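PDB 4OVY: haloacid dehalogenase domain protein hydrolase from Planctomyces limnophilus, which is probably a metal-dependent hydrolase of the haloacid dehalogenase superfamily, perhaps a phosphatase, and binds calcium in this crystal. Local coordinates for residues Asp42-Gly45 / Thr46-Glu50. Residues are numbered along the deposited sequence; the frame is centred on the assembly and turned at random. Where two conformers were deposited one is given.
Sequences DNDG and TLWCE. With CA (calcium ion), chain J; EDO (1,2-ethanediol), chain H.
Asn43 O is gripped by two backbone donors: Leu47 N, 2.8 Å from Asn43 O, lies in the carbonyl plane, while Thr46 N sits above it; Trp48 N adds a weak third bond. Just after strand 38-41 the chain curls tightly, Gly45 N closing the turn on Trp48 O (2.8 Å). Glu50 OE2, hydrogen-bonded to Tyr268 OH, stands 3.4 Å from Gly45 CA, where a side chain would collide. Trp48 CG stands between its backbone N and carbonyl carbon (chi1 75°), putting the indole alongside the Asp44 side chain. Trp48 NE1 gives a hydrogen bond of 2.8 Å to the anti lone pair of Asp44 OD1. Carboxylate and ring are nearly coplanar (11°). Asn43 OD1 lies over the rim of one indole face, 3.5 Å from Trp48 CD1, its amide tilted 21°. With an alanine at Trp48, Asp44 OD1 would probably lose its indole donor and the carboxylate turn more freely. Glu50 OE1 accepts from a calcium-bound water, Lys216 pairs with Asp42 OD1, and Thr46 OG1 is hydrogen-bonded to the metal-binding Asn234 OD1. With Asp42 OD2 (2.3 Å), Asp44 O and Asn234 as ligands, consistent with the HAD DxDx(T/V) motif, calcium probably replaces magnesium.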
loop_
_atom_site.group_PDB
_atom_site.type_symbol
_atom_site.label_atom_id
_atom_site.label_comp_id
_atom_site.label_asym_id
_atom_site.label_seq_id
_atom_site.Cartn_x
_atom_site.Cartn_y
_atom_site.Cartn_z
ATOM N N ASP A 42 -8.992 -12.768 2.003
ATOM C CA ASP A 42 -8.005 -13.479 2.803
ATOM C C ASP A 42 -7.314 -14.506 1.893
ATOM O O ASP A 42 -7.838 -14.846 0.819
ATOM C CB ASP A 42 -8.676 -14.170 3.986
ATOM C CG ASP A 42 -7.697 -14.577 5.073
ATOM O OD1 ASP A 42 -6.498 -14.243 5.022
ATOM O OD2 ASP A 42 -8.148 -15.244 6.008
ATOM N N ASN A 43 -6.149 -14.993 2.313
ATOM C CA ASN A 43 -5.430 -16.026 1.566
ATOM C C ASN A 43 -5.639 -17.420 2.173
ATOM O O ASN A 43 -6.374 -18.238 1.622
ATOM C CB ASN A 43 -3.933 -15.685 1.479
ATOM C CG ASN A 43 -3.164 -16.642 0.573
ATOM O OD1 ASN A 43 -3.689 -17.129 -0.433
ATOM N ND2 ASN A 43 -1.915 -16.912 0.927
ATOM N N ASP A 44 -5.009 -17.674 3.318
ATOM C CA ASP A 44 -5.108 -18.979 3.990
ATOM C C ASP A 44 -6.576 -19.353 4.213
ATOM O O ASP A 44 -7.299 -18.613 4.851
ATOM C CB ASP A 44 -4.406 -18.945 5.351
ATOM C CG ASP A 44 -2.911 -18.687 5.252
ATOM O OD1 ASP A 44 -2.274 -19.046 4.237
ATOM O OD2 ASP A 44 -2.365 -18.130 6.222
ATOM N N GLY A 45 -7.008 -20.489 3.673
ATOM C CA GLY A 45 -8.362 -20.989 3.888
ATOM C C GLY A 45 -9.428 -20.345 3.020
ATOM O O GLY A 45 -10.588 -20.757 3.056
ATOM N N THR A 46 -9.041 -19.326 2.253
ATOM C CA THR A 46 -9.961 -18.597 1.392
ATOM C C THR A 46 -9.584 -18.815 -0.081
ATOM O O THR A 46 -10.447 -19.143 -0.893
ATOM C CB THR A 46 -9.966 -17.104 1.757
ATOM O OG1 THR A 46 -10.548 -16.940 3.059
ATOM C CG2 THR A 46 -10.764 -16.283 0.752
ATOM N N LEU A 47 -8.306 -18.624 -0.410
ATOM C CA LEU A 47 -7.778 -18.853 -1.760
ATOM C C LEU A 47 -7.022 -20.177 -1.891
ATOM O O LEU A 47 -6.884 -20.708 -2.995
ATOM C CB LEU A 47 -6.847 -17.708 -2.164
ATOM C CG LEU A 47 -7.472 -16.317 -2.303
ATOM C CD1 LEU A 47 -6.437 -15.281 -2.709
ATOM C CD2 LEU A 47 -8.612 -16.336 -3.317
ATOM N N TRP A 48 -6.496 -20.688 -0.779
ATOM C CA TRP A 48 -5.755 -21.942 -0.790
ATOM C C TRP A 48 -5.828 -22.660 0.553
ATOM O O TRP A 48 -6.335 -22.118 1.533
ATOM C CB TRP A 48 -4.302 -21.710 -1.228
ATOM C CG TRP A 48 -3.381 -21.085 -0.218
ATOM C CD1 TRP A 48 -3.723 -20.388 0.909
ATOM C CD2 TRP A 48 -1.948 -21.069 -0.275
ATOM N NE1 TRP A 48 -2.594 -19.961 1.559
ATOM C CE2 TRP A 48 -1.493 -20.359 0.852
ATOM C CE3 TRP A 48 -1.007 -21.583 -1.172
ATOM C CZ2 TRP A 48 -0.143 -20.158 1.107
ATOM C CZ3 TRP A 48 0.338 -21.382 -0.911
ATOM C CH2 TRP A 48 0.756 -20.682 0.218
ATOM N N CYS A 49 -5.298 -23.871 0.586
ATOM C CA CYS A 49 -5.434 -24.758 1.728
ATOM C C CYS A 49 -4.588 -24.321 2.934
ATOM O O CYS A 49 -3.448 -23.898 2.769
ATOM C CB CYS A 49 -5.032 -26.156 1.281
ATOM S SG CYS A 49 -5.330 -27.430 2.500
ATOM N N GLU A 50 -5.153 -24.451 4.139
ATOM C CA GLU A 50 -4.474 -24.076 5.397
ATOM C C GLU A 50 -4.441 -25.227 6.416
ATOM O O GLU A 50 -4.214 -24.999 7.604
ATOM C CB GLU A 50 -5.148 -22.854 6.031
ATOM C CG GLU A 50 -6.579 -23.118 6.460
ATOM C CD GLU A 50 -7.289 -21.913 7.028
ATOM O OE1 GLU A 50 -6.630 -20.900 7.348
ATOM O OE2 GLU A 50 -8.529 -21.994 7.151
HETATM CA CA CA J . -8.170 -17.409 6.814
HETATM C C1 EDO H . -2.286 -16.724 8.973
HETATM O O1 EDO H . -3.407 -16.694 8.075
HETATM C C2 EDO H . -2.728 -16.338 10.380
HETATM O O2 EDO H . -3.642 -15.235 10.323
HETATM O O HOH W 1 -2.158 -21.811 4.463
HETATM O O HOH W 2 -7.342 -18.570 8.339
HETATM O O HOH W 3 -8.623 -15.223 8.533
#